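Local coordinates for cysteine hydrolase (Vibrio cholerae, PDB 6V98), which acts as a type VI secretion system effector and is probably a cysteine hydrolase related to the clan CA peptidases, at residues G80-T85 / L96-K101; R58-G63 / V76-V81; L7-F12 / V116-K121. One frame throughout, in Å; residues are numbered along the deposited sequence.

Overall arrangement
Contacts 2 and 3 are two pairings within one antiparallel seven-stranded sheet: contact 2 joins strand 57-63 to the outermost strand 75-78, and contact 3 joins strands 5-12 and 113-120 further in, with strand 44-50 between the two pairs. Their centres lie 14 Å apart, yet Tyr-59 of contact 2 packs on Val-10 and Phe-12 of strand 5-12. Contact 1 continues the chain from contact 2, sharing Gly-80 and Val-81, and lays the loop 80-85 against helix 93-107. The helix then leads to strand 113-120, so contact 3 brackets the other two in sequence. Together they tie the N-terminal strand, the edge hairpin and the helix into one compact domain.

Contact 1. Residues G80-T85 / L96-K101; sequences GVSNVT and LLKVLK
Val-99 meets Ser-82 and Val-84 where the extended loop 80-85 runs past helix 93-107, and these three residues carry most of the contact. Val-99 CG1 stands anti to the backbone N (chi1 170°) and faces Val-81, while CG2, beside that N, faces Ser-82 and Val-84. CG2 lies 3.2 Å from Ser-82 O and also reaches Val-84 CG1 at 3.8 Å, the two valine side chains crossing at about a right angle. CG1 turns to the other end of the loop, where Val-81 CB is 4.3 Å away. A beta-branched residue suits this place because its two methyls touch the loop at two places close to the helix backbone. The price is polar: Ser-82 O is buried here and has no hydrogen-bonding partner in the model.

Val-84 brings CG1 to within 4.3 Å of Leu-96 CA, besides touching Val-99. Ser-82 works at the more open margin. Its OG sits 3.2 Å from CE of Lys-98, whose extended chain passes alongside the serine, but the hydroxyl hydrogen-bonds with Glu-102 OE2, one turn further along the same helix. A small polar residue thus lets the loop come close while tying it to the helix.

Underneath, Val-99 also rests on Ile-48 and Val-84 on Ile-50, both of strand 44-50. This is an alpha+beta arrangement: a helix packed on an antiparallel sheet, with the loop leaving the edge strand packed along its flank by apolar side chains.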
loop_
_atom_site.group_PDB
_atom_site.type_symbol
_atom_site.label_atom_id
_atom_site.label_comp_id
_atom_site.label_asym_id
_atom_site.label_seq_id
_atom_site.Cartn_x
_atom_site.Cartn_y
_atom_site.Cartn_z
ATOM N N GLY A 80 6.347 -3.748 10.247
ATOM C CA GLY A 80 6.360 -2.694 11.248
ATOM C C GLY A 80 7.005 -1.422 10.727
ATOM O O GLY A 80 8.072 -1.485 10.108
ATOM N N VAL A 81 6.360 -0.271 10.940
ATOM C CA VAL A 81 6.900 1.029 10.552
ATOM C C VAL A 81 6.692 2.012 11.696
ATOM O O VAL A 81 5.928 1.767 12.634
ATOM C CB VAL A 81 6.270 1.589 9.257
ATOM C CG1 VAL A 81 6.656 0.732 8.048
ATOM C CG2 VAL A 81 4.751 1.691 9.393
ATOM N N SER A 82 7.398 3.135 11.617
ATOM C CA SER A 82 7.203 4.191 12.597
ATOM C C SER A 82 5.813 4.795 12.448
ATOM O O SER A 82 5.211 4.766 11.373
ATOM C CB SER A 82 8.268 5.282 12.438
ATOM O OG SER A 82 9.578 4.754 12.599
ATOM N N ASN A 83 5.302 5.348 13.543
ATOM C CA ASN A 83 4.101 6.160 13.453
ATOM C C ASN A 83 4.449 7.550 12.938
ATOM O O ASN A 83 5.581 8.025 13.074
ATOM C CB ASN A 83 3.417 6.269 14.811
ATOM C CG ASN A 83 2.900 4.933 15.292
ATOM O OD1 ASN A 83 2.535 4.083 14.488
ATOM N ND2 ASN A 83 2.875 4.741 16.602
ATOM N N VAL A 84 3.462 8.208 12.349
ATOM C CA VAL A 84 3.626 9.572 11.884
ATOM C C VAL A 84 3.116 10.529 12.956
ATOM O O VAL A 84 2.448 10.137 13.910
ATOM C CB VAL A 84 2.910 9.815 10.535
ATOM C CG1 VAL A 84 3.465 8.885 9.466
ATOM C CG2 VAL A 84 1.393 9.634 10.678
ATOM N N THR A 85 3.432 11.806 12.791
ATOM C CA THR A 85 2.927 12.868 13.649
ATOM C C THR A 85 1.866 13.648 12.894
ATOM O O THR A 85 2.098 14.078 11.760
ATOM C CB THR A 85 4.048 13.805 14.085
ATOM O OG1 THR A 85 5.073 13.036 14.728
ATOM C CG2 THR A 85 3.506 14.860 15.048
ATOM N N LEU A 96 6.433 11.603 7.806
ATOM C CA LEU A 96 6.074 10.762 6.671
ATOM C C LEU A 96 7.318 10.312 5.913
ATOM O O LEU A 96 7.402 9.158 5.477
ATOM C CB LEU A 96 5.102 11.507 5.752
ATOM C CG LEU A 96 4.614 10.678 4.563
ATOM C CD1 LEU A 96 3.918 9.454 5.069
ATOM C CD2 LEU A 96 3.688 11.509 3.685
ATOM N N LEU A 97 8.310 11.200 5.773
ATOM C CA LEU A 97 9.575 10.818 5.149
ATOM C C LEU A 97 10.216 9.632 5.861
ATOM O O LEU A 97 10.823 8.768 5.219
ATOM C CB LEU A 97 10.557 12.000 5.150
ATOM C CG LEU A 97 10.524 13.026 4.017
ATOM C CD1 LEU A 97 11.361 14.250 4.405
ATOM C CD2 LEU A 97 11.027 12.407 2.717
ATOM N N LYS A 98 10.124 9.588 7.191
ATOM C CA LYS A 98 10.736 8.490 7.931
ATOM C C LYS A 98 10.070 7.166 7.587
ATOM O O LYS A 98 10.747 6.146 7.414
ATOM C CB LYS A 98 10.650 8.762 9.432
ATOM C CG LYS A 98 11.303 7.706 10.287
ATOM C CD LYS A 98 11.273 8.104 11.742
ATOM C CE LYS A 98 11.862 7.014 12.601
ATOM N NZ LYS A 98 11.730 7.359 14.039
ATOM N N VAL A 99 8.739 7.176 7.454
ATOM C CA VAL A 99 8.000 5.974 7.085
ATOM C C VAL A 99 8.292 5.581 5.647
ATOM O O VAL A 99 8.417 4.395 5.330
ATOM C CB VAL A 99 6.490 6.194 7.301
ATOM C CG1 VAL A 99 5.672 5.038 6.689
ATOM C CG2 VAL A 99 6.192 6.343 8.783
ATOM N N LEU A 100 8.363 6.563 4.743
ATOM C CA LEU A 100 8.579 6.234 3.340
ATOM C C LEU A 100 9.948 5.598 3.150
ATOM O O LEU A 100 10.089 4.602 2.434
ATOM C CB LEU A 100 8.421 7.482 2.476
ATOM C CG LEU A 100 6.979 8.025 2.396
ATOM C CD1 LEU A 100 6.920 9.314 1.581
ATOM C CD2 LEU A 100 6.011 6.962 1.824
ATOM N N LYS A 101 10.969 6.154 3.804
ATOM C CA LYS A 101 12.289 5.537 3.752
ATOM C C LYS A 101 12.258 4.108 4.291
ATOM O O LYS A 101 12.885 3.206 3.720
ATOM C CB LYS A 101 13.282 6.380 4.543
ATOM C CG LYS A 101 14.715 6.049 4.232
ATOM C CD LYS A 101 15.654 7.042 4.890
ATOM C CE LYS A 101 16.864 7.270 4.003
ATOM N NZ LYS A 101 17.838 6.160 4.118
#

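Contact 2. Residues R58-G63 / V76-V81; sequences RYYEYG and VRKVGV
Val-76 packs between Tyr-60 and Tyr-62 near the start of the second strand of an antiparallel beta hairpin, 57-63 with 75-78, the latter being the edge strand of the main sheet. Its CG1 lies at the edge of the Tyr-60 ring, near the ring plane, 3.9 Å from CD2, while CG2 approaches CD1 of Tyr-62; a compact branched residue fits between two large rings.

Arg-77 forms the hydrogen-bonded pair with Glu-61, each backbone N-H going to the other's carbonyl. On the same face their side chains lie side by side, and NE (2.8 Å) and NH2 (3.1 Å) of Arg-77 both grip Glu-61 OE2 in a salt bridge. OE2 lies in the guanidinium plane, but the nitrogens come from one face of the carboxylate, turned 41° from the guanidinium. Ser-107 OG also bonds to OE2, while OE1 is held by Tyr-59 OH and His-44 NE2, so the carboxylate is firmly fixed.

Lys-78, on the opposite face, pairs with Tyr-60. Its CB sits over that ring, 4.0 Å from the centroid, in a CH-pi contact offset toward the rim, and CD packs 3.4 Å from Tyr-60 OH; the aliphatic stem lies against the ring and carries the charged NZ beyond it to a water. Val-79 adds the last direct backbone bond, to Tyr-59 O, and lays CB against that ring at CD1. Val-81 then touches Tyr-59 CB through CG1. Near this end that water accepts from Tyr-59 N and from Lys-78 NZ, and donates to Val-79 O at 2.8 Å.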
loop_
_atom_site.group_PDB
_atom_site.type_symbol
_atom_site.label_atom_id
_atom_site.label_comp_id
_atom_site.label_asym_id
_atom_site.label_seq_id
_atom_site.Cartn_x
_atom_site.Cartn_y
_atom_site.Cartn_z
ATOM N N ARG A 58 0.197 1.680 10.023
ATOM C CA ARG A 58 0.394 0.288 9.634
ATOM C C ARG A 58 0.819 0.220 8.174
ATOM O O ARG A 58 0.474 1.081 7.368
ATOM C CB ARG A 58 -0.891 -0.551 9.801
ATOM C CG ARG A 58 -1.545 -0.416 11.154
ATOM C CD ARG A 58 -0.702 -1.108 12.195
ATOM N NE ARG A 58 -1.381 -1.164 13.483
ATOM C CZ ARG A 58 -0.894 -0.650 14.608
ATOM N NH1 ARG A 58 0.283 -0.027 14.613
ATOM N NH2 ARG A 58 -1.591 -0.757 15.733
ATOM N N TYR A 59 1.530 -0.849 7.824
ATOM C CA TYR A 59 1.880 -1.110 6.435
ATOM C C TYR A 59 1.618 -2.577 6.129
ATOM O O TYR A 59 2.039 -3.456 6.888
ATOM C CB TYR A 59 3.345 -0.744 6.137
ATOM C CG TYR A 59 3.751 -1.087 4.722
ATOM C CD1 TYR A 59 4.330 -2.320 4.427
ATOM C CD2 TYR A 59 3.524 -0.200 3.675
ATOM C CE1 TYR A 59 4.677 -2.658 3.124
ATOM C CE2 TYR A 59 3.855 -0.533 2.369
ATOM C CZ TYR A 59 4.430 -1.755 2.104
ATOM O OH TYR A 59 4.785 -2.089 0.820
ATOM N N TYR A 60 0.895 -2.831 5.034
ATOM C CA TYR A 60 0.584 -4.174 4.572
ATOM C C TYR A 60 0.882 -4.288 3.088
ATOM O O TYR A 60 0.808 -3.304 2.344
ATOM C CB TYR A 60 -0.897 -4.521 4.803
ATOM C CG TYR A 60 -1.248 -4.903 6.218
ATOM C CD1 TYR A 60 -1.438 -3.937 7.211
ATOM C CD2 TYR A 60 -1.404 -6.238 6.560
ATOM C CE1 TYR A 60 -1.775 -4.314 8.519
ATOM C CE2 TYR A 60 -1.741 -6.625 7.846
ATOM C CZ TYR A 60 -1.926 -5.674 8.821
ATOM O OH TYR A 60 -2.254 -6.112 10.087
ATOM N N GLU A 61 1.194 -5.507 2.653
ATOM C CA GLU A 61 1.371 -5.759 1.233
ATOM C C GLU A 61 1.098 -7.233 0.957
ATOM O O GLU A 61 1.096 -8.066 1.866
ATOM C CB GLU A 61 2.791 -5.380 0.768
ATOM C CG GLU A 61 3.871 -6.175 1.472
ATOM C CD GLU A 61 5.235 -5.520 1.376
ATOM O OE1 GLU A 61 5.448 -4.749 0.423
ATOM O OE2 GLU A 61 6.081 -5.791 2.253
ATOM N N TYR A 62 0.893 -7.537 -0.321
ATOM C CA TYR A 62 0.633 -8.891 -0.790
ATOM C C TYR A 62 1.609 -9.211 -1.907
ATOM O O TYR A 62 1.822 -8.391 -2.802
ATOM C CB TYR A 62 -0.797 -9.004 -1.292
ATOM C CG TYR A 62 -1.114 -10.318 -1.967
ATOM C CD1 TYR A 62 -1.290 -11.477 -1.220
ATOM C CD2 TYR A 62 -1.246 -10.398 -3.350
ATOM C CE1 TYR A 62 -1.604 -12.689 -1.844
ATOM C CE2 TYR A 62 -1.544 -11.602 -3.975
ATOM C CZ TYR A 62 -1.717 -12.736 -3.210
ATOM O OH TYR A 62 -2.022 -13.923 -3.810
ATOM N N GLY A 63 2.209 -10.390 -1.865
ATOM C CA GLY A 63 3.216 -10.682 -2.862
ATOM C C GLY A 63 3.747 -12.081 -2.683
ATOM O O GLY A 63 3.214 -12.874 -1.905
ATOM N N VAL A 76 -0.077 -12.319 2.323
ATOM C CA VAL A 76 -0.096 -10.977 2.891
ATOM C C VAL A 76 0.973 -10.896 3.965
ATOM O O VAL A 76 1.172 -11.842 4.736
ATOM C CB VAL A 76 -1.477 -10.664 3.490
ATOM C CG1 VAL A 76 -1.492 -9.269 4.137
ATOM C CG2 VAL A 76 -2.559 -10.797 2.431
ATOM N N ARG A 77 1.660 -9.764 4.041
ATOM C CA ARG A 77 2.546 -9.560 5.172
ATOM C C ARG A 77 2.394 -8.142 5.687
ATOM O O ARG A 77 1.986 -7.221 4.966
ATOM C CB ARG A 77 4.008 -9.893 4.814
ATOM C CG ARG A 77 4.831 -8.793 4.254
ATOM C CD ARG A 77 6.340 -9.178 4.190
ATOM N NE ARG A 77 7.065 -8.165 3.435
ATOM C CZ ARG A 77 8.354 -8.206 3.118
ATOM N NH1 ARG A 77 9.116 -9.234 3.488
ATOM N NH2 ARG A 77 8.882 -7.205 2.427
ATOM N N LYS A 78 2.685 -8.001 6.968
ATOM C CA LYS A 78 2.649 -6.736 7.671
ATOM C C LYS A 78 4.086 -6.386 8.010
ATOM O O LYS A 78 4.833 -7.253 8.466
ATOM C CB LYS A 78 1.815 -6.874 8.939
ATOM C CG LYS A 78 1.843 -5.686 9.837
ATOM C CD LYS A 78 1.032 -5.973 11.095
ATOM C CE LYS A 78 0.786 -4.679 11.842
ATOM N NZ LYS A 78 2.074 -4.044 12.242
ATOM N N VAL A 79 4.483 -5.148 7.743
ATOM C CA VAL A 79 5.828 -4.677 8.064
ATOM C C VAL A 79 5.686 -3.580 9.103
ATOM O O VAL A 79 4.991 -2.589 8.864
ATOM C CB VAL A 79 6.571 -4.144 6.833
ATOM C CG1 VAL A 79 7.989 -3.698 7.234
ATOM C CG2 VAL A 79 6.607 -5.189 5.730
ATOM N N GLY A 80 6.347 -3.748 10.247
ATOM C CA GLY A 80 6.360 -2.694 11.248
ATOM C C GLY A 80 7.005 -1.422 10.727
ATOM O O GLY A 80 8.072 -1.485 10.108
ATOM N N VAL A 81 6.360 -0.271 10.940
ATOM C CA VAL A 81 6.900 1.029 10.552
ATOM C C VAL A 81 6.692 2.012 11.696
ATOM O O VAL A 81 5.928 1.767 12.634
ATOM C CB VAL A 81 6.270 1.589 9.257
ATOM C CG1 VAL A 81 6.656 0.732 8.048
ATOM C CG2 VAL A 81 4.751 1.691 9.393
HETATM O O HOH W 1 2.636 -2.135 10.269
#

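Contact 3. Residues L7-F12 / V116-K121; sequences LIPVVF and VVLRGK
Leu-7 and Leu-118 form an antiparallel hydrogen-bonded pair that joins strands 5-12 and 113-120 in the middle of the sheet, with Leu-7 N giving its hydrogen to Leu-118 O and Leu-118 N to Leu-7 O, both at 2.9 Å. Two residues further along each strand, where the next bonded pair would fall, Val-116 N reaches Pro-9 O only in a weak bond of 3.3 Å.

The Pro-9 ring is the meeting point of the side chains. Its carbons CG and CD both lie 3.7 Å from CG2 of Val-116, the two side chains crossing at about a right angle. Leu-118 CG, anti to the carbonyl carbon (chi1 -46°), lies 3.5 Å from Leu-7 O, and CB is also close to that oxygen; CD1, set by chi2, reaches Pro-9 CD at 4.1 Å. Branched and cyclic apolar residues suit a buried strand pair, and helix 176-184 packs over this face, with Phe-183 touching both Val-116 and Leu-118. Through Gln-184, which Val-116 also touches and which binds calcium, the contact borders a metal site.

Having no N-H, Pro-9 cannot donate to Val-116 O. Instead its CD lies 3.3 Å from that oxygen, and Ile-8 adds a CA-H...O contact; with no hydrogen-bonding partner in the model, this buried carbonyl is met by C-H groups alone across the pair.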
loop_
_atom_site.group_PDB
_atom_site.type_symbol
_atom_site.label_atom_id
_atom_site.label_comp_id
_atom_site.label_asym_id
_atom_site.label_seq_id
_atom_site.Cartn_x
_atom_site.Cartn_y
_atom_site.Cartn_z
ATOM N N LEU A 7 -5.312 6.564 3.831
ATOM C CA LEU A 7 -4.910 5.338 3.144
ATOM C C LEU A 7 -4.015 5.754 1.983
ATOM O O LEU A 7 -4.438 6.526 1.114
ATOM C CB LEU A 7 -6.120 4.531 2.648
ATOM C CG LEU A 7 -5.809 3.070 2.300
ATOM C CD1 LEU A 7 -5.591 2.267 3.588
ATOM C CD2 LEU A 7 -6.925 2.439 1.458
ATOM N N ILE A 8 -2.776 5.273 1.989
ATOM C CA ILE A 8 -1.778 5.686 1.009
ATOM C C ILE A 8 -1.302 4.451 0.260
ATOM O O ILE A 8 -0.324 3.808 0.682
ATOM C CB ILE A 8 -0.602 6.417 1.678
ATOM C CG1 ILE A 8 -1.124 7.553 2.557
ATOM C CG2 ILE A 8 0.371 6.946 0.630
ATOM C CD1 ILE A 8 -0.021 8.304 3.279
ATOM N N PRO A 9 -1.986 4.059 -0.813
ATOM C CA PRO A 9 -1.411 3.079 -1.736
ATOM C C PRO A 9 -0.060 3.582 -2.206
ATOM O O PRO A 9 0.086 4.752 -2.569
ATOM C CB PRO A 9 -2.432 3.029 -2.883
ATOM C CG PRO A 9 -3.743 3.501 -2.260
ATOM C CD PRO A 9 -3.306 4.544 -1.251
ATOM N N VAL A 10 0.940 2.704 -2.180
ATOM C CA VAL A 10 2.286 3.049 -2.634
ATOM C C VAL A 10 2.717 2.017 -3.666
ATOM O O VAL A 10 2.522 0.816 -3.464
ATOM C CB VAL A 10 3.284 3.137 -1.459
ATOM C CG1 VAL A 10 2.910 4.325 -0.550
ATOM C CG2 VAL A 10 3.309 1.850 -0.647
ATOM N N VAL A 11 3.272 2.485 -4.782
ATOM C CA VAL A 11 3.831 1.624 -5.812
ATOM C C VAL A 11 5.306 1.965 -5.964
ATOM O O VAL A 11 5.699 3.133 -5.872
ATOM C CB VAL A 11 3.079 1.782 -7.153
ATOM C CG1 VAL A 11 3.779 1.014 -8.267
ATOM C CG2 VAL A 11 1.622 1.300 -7.003
ATOM N N PHE A 12 6.121 0.935 -6.165
ATOM C CA PHE A 12 7.555 1.072 -6.396
ATOM C C PHE A 12 7.758 0.775 -7.871
ATOM O O PHE A 12 7.949 -0.386 -8.250
ATOM C CB PHE A 12 8.339 0.092 -5.518
ATOM C CG PHE A 12 7.919 0.119 -4.064
ATOM C CD1 PHE A 12 6.984 -0.790 -3.579
ATOM C CD2 PHE A 12 8.453 1.068 -3.193
ATOM C CE1 PHE A 12 6.588 -0.756 -2.249
ATOM C CE2 PHE A 12 8.079 1.106 -1.866
ATOM C CZ PHE A 12 7.139 0.192 -1.390
ATOM N N VAL A 116 -0.860 7.605 -3.959
ATOM C CA VAL A 116 -1.996 8.511 -3.836
ATOM C C VAL A 116 -2.359 8.591 -2.366
ATOM O O VAL A 116 -2.121 7.650 -1.600
ATOM C CB VAL A 116 -3.223 8.066 -4.672
ATOM C CG1 VAL A 116 -2.899 8.133 -6.153
ATOM C CG2 VAL A 116 -3.694 6.650 -4.258
ATOM N N VAL A 117 -2.959 9.708 -1.970
ATOM C CA VAL A 117 -3.357 9.924 -0.586
ATOM C C VAL A 117 -4.874 9.990 -0.546
ATOM O O VAL A 117 -5.480 10.918 -1.091
ATOM C CB VAL A 117 -2.726 11.193 -0.002
ATOM C CG1 VAL A 117 -3.134 11.354 1.438
ATOM C CG2 VAL A 117 -1.191 11.136 -0.137
ATOM N N LEU A 118 -5.489 9.012 0.112
ATOM C CA LEU A 118 -6.936 8.892 0.194
ATOM C C LEU A 118 -7.372 9.166 1.622
ATOM O O LEU A 118 -6.659 8.838 2.570
ATOM C CB LEU A 118 -7.392 7.485 -0.210
ATOM C CG LEU A 118 -6.780 6.908 -1.477
ATOM C CD1 LEU A 118 -7.237 5.486 -1.657
ATOM C CD2 LEU A 118 -7.141 7.778 -2.680
ATOM N N ARG A 119 -8.558 9.746 1.773
ATOM C CA ARG A 119 -9.035 10.166 3.085
ATOM C C ARG A 119 -10.451 9.669 3.342
ATOM O O ARG A 119 -11.295 9.661 2.442
ATOM C CB ARG A 119 -9.005 11.701 3.218
ATOM C CG ARG A 119 -7.624 12.326 3.010
ATOM C CD ARG A 119 -6.607 11.893 4.064
ATOM N NE ARG A 119 -6.957 12.304 5.425
ATOM C CZ ARG A 119 -6.810 13.542 5.899
ATOM N NH1 ARG A 119 -6.336 14.505 5.123
ATOM N NH2 ARG A 119 -7.140 13.821 7.151
ATOM N N GLY A 120 -10.722 9.327 4.593
ATOM C CA GLY A 120 -12.056 8.931 4.996
ATOM C C GLY A 120 -12.015 8.415 6.416
ATOM O O GLY A 120 -10.963 8.386 7.060
ATOM N N LYS A 121 -13.188 8.012 6.905
ATOM C CA LYS A 121 -13.297 7.411 8.234
ATOM C C LYS A 121 -13.323 5.903 8.041
ATOM O O LYS A 121 -14.366 5.333 7.710
ATOM C CB LYS A 121 -14.540 7.906 8.968
ATOM C CG LYS A 121 -14.544 9.408 9.234
ATOM C CD LYS A 121 -13.443 9.784 10.219
ATOM C CE LYS A 121 -13.399 11.279 10.497
ATOM N NZ LYS A 121 -14.509 12.041 9.870
#